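Local coordinates for Low molecular weight protein-tyrosine-phosphatase PtpA (Staphylococcus aureus, PDB 3ROF) that removes phosphate from phosphotyrosine in proteins and probably acts as a secreted effector that helps the bacterium survive inside host macrophages, at residues Ile17-Met22 and Pro54-Thr59; Ser43-Ser48 and Glu76-Asp82. All blocks are in the same frame, centred on the assembly; numbering follows the deposited sequence. Where two conformers were deposited one is given.

How the interactions relate
Interaction 1 and interaction 2 belong to one alpha/beta fold with a parallel sheet of four strands, and their centres are about 15 Å apart. Their segments alternate along the chain: 17-22, 43-48, 54-59, then 76-82. Helix 19-33 starts in interaction 1 and is followed by strand 39-45, whose end is used in interaction 2. Helix 57-65 comes next and starts in interaction 1. The loop before strand 86-89 then returns to the edge of strand 39-45. The two contacts meet where Ser20 OG forms a weak hydrogen bond to Arg44 O. Interaction 1 holds the phosphate-binding loop of the probable active site. Interaction 2 joins a loop to strand 39-45, and its phosphate lies at a separate place.

Interaction 1: Ile17-Met22 and Pro54-Thr59; sequences ICRSPM and PPHEGT. With PO4 (phosphate ion), chain C.
Ile17 and Pro55 bring their backbones close, with the CA atoms 4.3 Å apart, where the loop leading into helix 19-33 passes the loop leading into helix 57-65. His56 N gives a hydrogen bond of 2.8 Å to Ile17 O, at an N-H...O angle of 162°. The next carbonyl, Cys18 O, accepts from Thr59 OG1 over 2.8 Å. This hydroxyl comes in well to the side of the carbonyl, at a C=O...O angle of 111°. Successive carbonyls of 17-22 are thus held by 54-59.

The His56 side chain leaves with CG anti to the backbone N (chi1 -169°). Cys18 SG lies obliquely to the ring, 3.6 Å from His56 CB. At the ring edge, Ile17 CD1 is near the plane. His56, at the N-cap of helix 57-65, accepts from Gly58 N through ND1 in the ring plane, and this bond helps to fix its ring rotation. Phe132 meets the same ring. Beside these, Pro21 CB packs on Pro55 CG, and the Met22 methyl CE rests 3.7 Å from Thr59 OG1.

Arg19 makes no contact with 54-59; its guanidinium meets the phosphate ion edge-on. NE points almost straight at phosphate O1 and NH2 at O2, so the guanidinium edge grips two oxygens. Arg19 N also donates to O1, and the N-H groups of Ile17 and Cys18 share O4. Arg19 NH1 is held by Asp91 and Val123 O, which helps to position the guanidinium. Gly15 N adds a further bond to the phosphate. With Cys13, probably the nucleophile, and Arg19, probably an active-site residue, this is the CX5R phosphate-binding loop, or P-loop, of the low molecular weight tyrosine phosphatases.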
ATOM      1  N   ILE A  17       9.662   1.390  -2.698  1.00  3.98           N
ATOM      2  CA  ILE A  17      10.574   0.268  -2.780  1.00  4.61           C
ATOM      3  C   ILE A  17      10.478  -0.674  -1.594  1.00  4.15           C
ATOM      4  O   ILE A  17      10.788  -1.854  -1.769  1.00  4.55           O
ATOM      5  CB  ILE A  17      12.043   0.715  -3.062  1.00  5.17           C
ATOM      6  CG1 ILE A  17      12.523   1.775  -2.054  1.00  8.26           C
ATOM      7  CG2 ILE A  17      12.187   1.188  -4.479  1.00  6.09           C
ATOM      8  CD1 ILE A  17      14.019   1.947  -2.048  1.00 12.24           C
ATOM      9  N   CYS A  18      10.069  -0.197  -0.418  1.00  3.81           N
ATOM     10  CA  CYS A  18      10.074  -1.085   0.754  1.00  4.04           C
ATOM     11  C   CYS A  18       8.649  -1.387   1.188  1.00  4.22           C
ATOM     12  O   CYS A  18       8.159  -2.529   1.014  1.00  4.79           O
ATOM     13  CB  CYS A  18      10.862  -0.498   1.919  1.00  5.11           C
ATOM     14  SG  CYS A  18      12.620  -0.211   1.546  1.00  5.28           S
ATOM     15  N   ARG A  19       7.971  -0.429   1.784  1.00  3.90           N
ATOM     16  CA  ARG A  19       6.692  -0.701   2.465  1.00  4.34           C
ATOM     17  C   ARG A  19       5.522  -0.943   1.543  1.00  4.17           C
ATOM     18  O   ARG A  19       4.836  -1.960   1.640  1.00  3.99           O
ATOM     19  CB  ARG A  19       6.354   0.429   3.441  1.00  4.16           C
ATOM     20  CG  ARG A  19       7.293   0.491   4.628  1.00  5.05           C
ATOM     21  CD  ARG A  19       7.222   1.801   5.418  1.00  4.63           C
ATOM     22  NE  ARG A  19       7.753   2.878   4.626  1.00  4.44           N
ATOM     23  CZ  ARG A  19       7.680   4.155   4.938  1.00  5.38           C
ATOM     24  NH1 ARG A  19       7.136   4.509   6.097  1.00  6.25           N
ATOM     25  NH2 ARG A  19       8.155   5.083   4.109  1.00  6.29           N
ATOM     26  N   SER A  20       5.239   0.000   0.644  1.00  3.71           N
ATOM     27  CA  SER A  20       4.054  -0.169  -0.175  1.00  3.77           C
ATOM     28  C   SER A  20       4.165  -1.333  -1.163  1.00  4.22           C
ATOM     29  O   SER A  20       3.150  -1.965  -1.408  1.00  3.83           O
ATOM     30  CB  SER A  20       3.607   1.134  -0.841  1.00  4.30           C
ATOM     31  OG  SER A  20       4.546   1.662  -1.769  1.00  4.59           O
ATOM     32  N   PRO A  21       5.348  -1.673  -1.725  1.00  4.01           N
ATOM     33  CA  PRO A  21       5.371  -2.874  -2.547  1.00  3.80           C
ATOM     34  C   PRO A  21       5.081  -4.119  -1.710  1.00  4.01           C
ATOM     35  O   PRO A  21       4.429  -5.058  -2.172  1.00  4.39           O
ATOM     36  CB  PRO A  21       6.806  -2.901  -3.129  1.00  5.06           C
ATOM     37  CG  PRO A  21       7.214  -1.461  -3.121  1.00  5.12           C
ATOM     38  CD  PRO A  21       6.623  -0.918  -1.823  1.00  3.87           C
ATOM     39  N   MET A  22       5.622  -4.163  -0.489  1.00  3.86           N
ATOM     40  CA  MET A  22       5.364  -5.317   0.335  1.00  4.39           C
ATOM     41  C   MET A  22       3.856  -5.487   0.582  1.00  3.82           C
ATOM     42  O   MET A  22       3.295  -6.584   0.458  1.00  4.49           O
ATOM     43  CB  MET A  22       6.108  -5.221   1.681  1.00  4.43           C
ATOM     44  CG  MET A  22       6.113  -6.537   2.370  1.00  4.79           C
ATOM     45  SD  MET A  22       6.645  -6.514   4.100  1.00  5.62           S
ATOM     46  CE  MET A  22       8.318  -5.898   3.967  1.00  7.18           C
ATOM     47  N   PRO A  54      12.756  -2.397  -9.209  1.00  6.12           N
ATOM     48  CA  PRO A  54      12.124  -3.438  -8.398  1.00  6.00           C
ATOM     49  C   PRO A  54      12.159  -3.057  -6.923  1.00  6.00           C
ATOM     50  O   PRO A  54      12.840  -2.116  -6.514  1.00  6.28           O
ATOM     51  CB  PRO A  54      12.969  -4.679  -8.701  1.00  7.11           C
ATOM     52  CG  PRO A  54      14.332  -4.097  -9.041  1.00  9.45           C
ATOM     53  CD  PRO A  54      14.089  -2.780  -9.705  1.00  8.64           C
ATOM     54  N   PRO A  55      11.432  -3.824  -6.101  1.00  5.69           N
ATOM     55  CA  PRO A  55      11.447  -3.527  -4.668  1.00  5.50           C
ATOM     56  C   PRO A  55      12.851  -3.690  -4.084  1.00  5.10           C
ATOM     57  O   PRO A  55      13.730  -4.378  -4.596  1.00  6.75           O
ATOM     58  CB  PRO A  55      10.458  -4.567  -4.089  1.00  5.72           C
ATOM     59  CG  PRO A  55       9.550  -4.911  -5.241  1.00  7.11           C
ATOM     60  CD  PRO A  55      10.491  -4.905  -6.431  1.00  6.29           C
ATOM     61  N   HIS A  56      13.047  -3.080  -2.932  1.00  5.64           N
ATOM     62  CA  HIS A  56      14.251  -3.229  -2.126  1.00  5.63           C
ATOM     63  C   HIS A  56      14.502  -4.698  -1.873  1.00  4.87           C
ATOM     64  O   HIS A  56      13.579  -5.494  -1.684  1.00  5.32           O
ATOM     65  CB  HIS A  56      14.047  -2.469  -0.833  1.00  5.62           C
ATOM     66  CG  HIS A  56      15.260  -2.290   0.019  1.00  6.35           C
ATOM     67  ND1 HIS A  56      15.860  -3.300   0.730  1.00  6.58           N
ATOM     68  CD2 HIS A  56      15.950  -1.163   0.326  1.00  9.53           C
ATOM     69  CE1 HIS A  56      16.876  -2.816   1.416  1.00  7.12           C
ATOM     70  NE2 HIS A  56      16.964  -1.524   1.182  1.00  9.75           N
ATOM     71  N   GLU A  57      15.772  -5.060  -1.808  1.00  5.36           N
ATOM     72  CA  GLU A  57      16.182  -6.410  -1.454  1.00  5.81           C
ATOM     73  C   GLU A  57      15.453  -6.933  -0.238  1.00  5.60           C
ATOM     74  O   GLU A  57      15.048  -8.107  -0.226  1.00  6.34           O
ATOM     75  CB  GLU A  57      17.707  -6.442  -1.234  1.00  7.58           C
ATOM     76  CG  GLU A  57      18.226  -7.691  -0.610  1.00  9.45           C
ATOM     77  CD  GLU A  57      19.738  -7.750  -0.505  1.00 12.44           C
ATOM     78  OE1 GLU A  57      20.440  -7.235  -1.404  1.00 16.16           O
ATOM     79  OE2 GLU A  57      20.212  -8.368   0.464  1.00 22.02           O
ATOM     80  N   GLY A  58      15.312  -6.141   0.812  1.00  5.36           N
ATOM     81  CA  GLY A  58      14.651  -6.641   2.021  1.00  5.84           C
ATOM     82  C   GLY A  58      13.203  -7.038   1.804  1.00  4.83           C
ATOM     83  O   GLY A  58      12.719  -7.988   2.428  1.00  6.53           O
ATOM     84  N   THR A  59      12.493  -6.288   0.945  1.00  4.91           N
ATOM     85  CA  THR A  59      11.107  -6.621   0.626  1.00  4.82           C
ATOM     86  C   THR A  59      11.065  -7.848  -0.267  1.00  5.74           C
ATOM     87  O   THR A  59      10.269  -8.758  -0.039  1.00  5.48           O
ATOM     88  CB  THR A  59      10.382  -5.432   0.016  1.00  4.98           C
ATOM     89  OG1 THR A  59      10.175  -4.501   1.084  1.00  5.52           O
ATOM     90  CG2 THR A  59       9.074  -5.835  -0.621  1.00  5.80           C
TER
HETATM   91  P   PO4 C 201       9.781   3.039   1.428  1.00  5.14           P
HETATM   92  O1  PO4 C 201       8.972   2.095   2.277  1.00  5.18           O
HETATM   93  O2  PO4 C 201       9.328   4.474   1.568  1.00  5.53           O
HETATM   94  O3  PO4 C 201      11.269   2.929   1.895  1.00  5.26           O
HETATM   95  O4  PO4 C 201       9.817   2.596  -0.016  1.00  6.16           O

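Interaction 2: Ser43-Ser48 and Glu76-Asp82. With PO4 (phosphate ion), chain D.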
ATOM      1  N   SER A  43       0.526   0.464  -6.014  1.00  4.85           N
ATOM      2  CA  SER A  43       1.345   1.172  -5.054  1.00  4.99           C
ATOM      3  C   SER A  43       2.045   2.357  -5.711  1.00  5.09           C
ATOM      4  O   SER A  43       2.315   2.346  -6.925  1.00  5.11           O
ATOM      5  CB  SER A  43       2.358   0.239  -4.393  1.00  5.36           C
ATOM      6  OG  SER A  43       3.282  -0.293  -5.325  1.00  5.38           O
ATOM      7  N   ARG A  44       2.361   3.348  -4.870  1.00  4.37           N
ATOM      8  CA  ARG A  44       3.045   4.544  -5.298  1.00  4.53           C
ATOM      9  C   ARG A  44       3.980   4.982  -4.186  1.00  4.17           C
ATOM     10  O   ARG A  44       3.768   4.665  -3.009  1.00  4.81           O
ATOM     11  CB  ARG A  44       2.049   5.680  -5.561  1.00  5.59           C
ATOM     12  CG  ARG A  44       1.043   5.491  -6.670  1.00  6.45           C
ATOM     13  CD  ARG A  44       1.715   5.440  -8.018  1.00  6.29           C
ATOM     14  NE  ARG A  44       0.765   5.489  -9.141  1.00  8.22           N
ATOM     15  CZ  ARG A  44       0.219   4.421  -9.690  1.00  8.77           C
ATOM     16  NH1 ARG A  44       0.446   3.206  -9.195  1.00  8.73           N
ATOM     17  NH2 ARG A  44      -0.622   4.571 -10.715  1.00 12.63           N
ATOM     18  N   GLY A  45       4.939   5.828  -4.583  1.00  4.39           N
ATOM     19  CA  GLY A  45       5.831   6.481  -3.656  1.00  5.64           C
ATOM     20  C   GLY A  45       5.770   7.988  -3.888  1.00  5.00           C
ATOM     21  O   GLY A  45       5.871   8.428  -5.018  1.00  5.82           O
ATOM     22  N   THR A  46       5.558   8.756  -2.827  1.00  4.81           N
ATOM     23  CA  THR A  46       5.488  10.199  -3.010  1.00  6.30           C
ATOM     24  C   THR A  46       6.801  10.787  -3.509  1.00  6.12           C
ATOM     25  O   THR A  46       6.801  11.837  -4.139  1.00  7.56           O
ATOM     26  CB  THR A  46       5.085  10.902  -1.737  1.00  6.66           C
ATOM     27  OG1 THR A  46       6.093  10.739  -0.748  1.00  6.47           O
ATOM     28  CG2 THR A  46       3.761  10.395  -1.193  1.00  8.75           C
ATOM     29  N   GLY A  47       7.904  10.130  -3.159  1.00  5.76           N
ATOM     30  CA  GLY A  47       9.233  10.633  -3.453  1.00  6.34           C
ATOM     31  C   GLY A  47      10.097   9.725  -4.273  1.00  6.63           C
ATOM     32  O   GLY A  47      11.310   9.909  -4.274  1.00 11.65           O
ATOM     33  N   SER A  48       9.552   8.807  -5.025  1.00  6.76           N
ATOM     34  CA  SER A  48      10.354   7.917  -5.845  0.51  6.32           C
ATOM     35  C   SER A  48      11.116   8.711  -6.886  1.00  9.00           C
ATOM     36  O   SER A  48      10.513   9.419  -7.675  1.00 11.78           O
ATOM     37  CB  SER A  48       9.459   6.933  -6.579  0.51  7.29           C
ATOM     38  OG  SER A  48       8.665   6.202  -5.692  0.51  6.47           O
ATOM     39  N   GLU A  76       6.838   3.543  -8.798  1.00  5.70           N
ATOM     40  CA  GLU A  76       5.975   4.507  -9.475  1.00  5.76           C
ATOM     41  C   GLU A  76       5.722   5.707  -8.581  1.00  4.70           C
ATOM     42  O   GLU A  76       5.420   5.546  -7.423  1.00  6.06           O
ATOM     43  CB  GLU A  76       4.636   3.860  -9.806  1.00  6.08           C
ATOM     44  CG  GLU A  76       4.735   2.754 -10.821  1.00  6.43           C
ATOM     45  CD  GLU A  76       3.438   1.960 -10.930  1.00  9.96           C
ATOM     46  OE1 GLU A  76       2.560   2.355 -11.753  1.00 12.99           O
ATOM     47  OE2 GLU A  76       3.259   0.965 -10.167  1.00  9.64           O
ATOM     48  N   LEU A  77       5.862   6.887  -9.148  1.00  6.13           N
ATOM     49  CA  LEU A  77       5.655   8.139  -8.435  1.00  6.29           C
ATOM     50  C   LEU A  77       4.181   8.373  -8.199  1.00  5.60           C
ATOM     51  O   LEU A  77       3.352   8.150  -9.086  1.00  7.02           O
ATOM     52  CB  LEU A  77       6.207   9.289  -9.276  1.00  7.18           C
ATOM     53  CG  LEU A  77       6.229  10.670  -8.645  1.00  6.64           C
ATOM     54  CD1 LEU A  77       7.170  10.742  -7.502  1.00  8.66           C
ATOM     55  CD2 LEU A  77       6.559  11.717  -9.687  1.00  9.96           C
ATOM     56  N   PHE A  78       3.843   8.873  -7.008  1.00  5.62           N
ATOM     57  CA  PHE A  78       2.521   9.407  -6.748  1.00  5.66           C
ATOM     58  C   PHE A  78       2.383  10.722  -7.512  1.00  6.96           C
ATOM     59  O   PHE A  78       3.004  11.719  -7.136  1.00  8.12           O
ATOM     60  CB  PHE A  78       2.274   9.607  -5.250  1.00  6.86           C
ATOM     61  CG  PHE A  78       0.810   9.834  -4.937  1.00  5.81           C
ATOM     62  CD1 PHE A  78      -0.002   8.802  -4.551  1.00  6.85           C
ATOM     63  CD2 PHE A  78       0.226  11.088  -5.154  1.00 11.69           C
ATOM     64  CE1 PHE A  78      -1.356   8.983  -4.325  1.00  9.52           C
ATOM     65  CE2 PHE A  78      -1.125  11.277  -4.931  1.00 11.49           C
ATOM     66  CZ  PHE A  78      -1.918  10.208  -4.514  1.00  9.99           C
ATOM     67  N   GLU A  79       1.605  10.683  -8.597  1.00  9.23           N
ATOM     68  CA  GLU A  79       1.531  11.757  -9.566  1.00 12.49           C
ATOM     69  C   GLU A  79       0.667  12.887  -9.111  1.00  8.90           C
ATOM     70  O   GLU A  79      -0.141  12.745  -8.178  1.00  9.40           O
ATOM     71  CB  GLU A  79       1.000  11.232 -10.900  1.00 36.46           C
ATOM     72  CG  GLU A  79       1.870  10.176 -11.529  1.00 69.02           C
ATOM     73  N   ALA A  80       0.811  14.026  -9.786  1.00 10.25           N
ATOM     74  CA  ALA A  80       0.073  15.223  -9.422  1.00 11.44           C
ATOM     75  C   ALA A  80      -1.449  14.955  -9.420  1.00 13.64           C
ATOM     76  O   ALA A  80      -2.198  15.575  -8.655  1.00 18.26           O
ATOM     77  CB  ALA A  80       0.395  16.343 -10.365  1.00 16.63           C
ATOM     78  N   THR A  81      -1.911  14.046 -10.279  1.00 11.62           N
ATOM     79  CA  THR A  81      -3.327  13.768 -10.431  1.00 14.94           C
ATOM     80  C   THR A  81      -3.702  12.353 -10.000  1.00 13.43           C
ATOM     81  O   THR A  81      -4.804  11.916 -10.255  1.00 15.74           O
ATOM     82  CB  THR A  81      -3.776  13.978 -11.897  1.00 21.27           C
ATOM     83  OG1 THR A  81      -3.061  13.070 -12.747  1.00 27.10           O
ATOM     84  CG2 THR A  81      -3.485  15.396 -12.332  1.00 32.59           C
ATOM     85  N   ASP A  82      -2.810  11.640  -9.339  1.00 11.42           N
ATOM     86  CA  ASP A  82      -3.126  10.265  -8.948  1.00 10.45           C
ATOM     87  C   ASP A  82      -4.253  10.245  -7.920  1.00  9.23           C
ATOM     88  O   ASP A  82      -4.303  11.064  -6.991  1.00 10.24           O
ATOM     89  CB  ASP A  82      -1.887   9.567  -8.359  1.00  8.99           C
ATOM     90  CG  ASP A  82      -1.183   8.678  -9.334  1.00  8.41           C
ATOM     91  OD1 ASP A  82      -1.746   8.355 -10.412  1.00 16.57           O
ATOM     92  OD2 ASP A  82      -0.052   8.284  -9.046  1.00  9.76           O
TER
HETATM   93  P   PO4 D 202      -0.755   1.054 -12.244  1.00 14.31           P
HETATM   94  O1  PO4 D 202      -1.649   0.031 -12.899  1.00 23.60           O
HETATM   95  O2  PO4 D 202      -1.116   2.412 -12.758  1.00 26.09           O
HETATM   96  O3  PO4 D 202      -0.948   1.171 -10.742  1.00 10.89           O
HETATM   97  O4  PO4 D 202       0.705   0.836 -12.560  1.00 17.23           O
HETATM   98  O   HOH W   1       0.991   0.035  -8.954  1.00  9.39           O
HETATM   99  O   HOH W   2      -0.043   7.083 -12.188  1.00 24.18           O
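Arg44 reaches across 76-82 with its whole side chain. Arg44 CB lies at the edge of the Phe78 ring, 3.9 Å from Phe78 CD1. CG touches both that ring and Asp82 OD2. The chain bends at chi2 (-66°), and Arg44 CD comes to 3.3 Å from Leu77 O. Arg44 NE then makes a salt bridge with Asp82 OD2 (2.9 Å), meeting it from above the carboxylate plane. Glu79 N binds the same oxygen from the opposite face, so OD2 is gripped twice. At the tip, NH1 donates to Ser43 O and to O3 of a second phosphate ion, probably from the crystallisation liquor and also bound by His42 ND1. NH2 donates to O2 of this ion, and water 2 links it to Asp82 OD1. Glu76 OE1 sits over one guanidinium face, 3.4 Å from Arg44 NH1, as a charge-only salt bridge. Glu76 OE1 and phosphate O4 are 2.5 Å apart, so one of the two acid groups probably carries a proton and donates it.

Behind this network, Gly45 N binds Glu76 O, and Phe78 N binds Gly45 O. Phe78 packs against helix 92-101. A single beta bridge at Gly45 and Leu77, backed by a salt-bridge network, ties a loop to edge strand 39-45 of the parallel sheet.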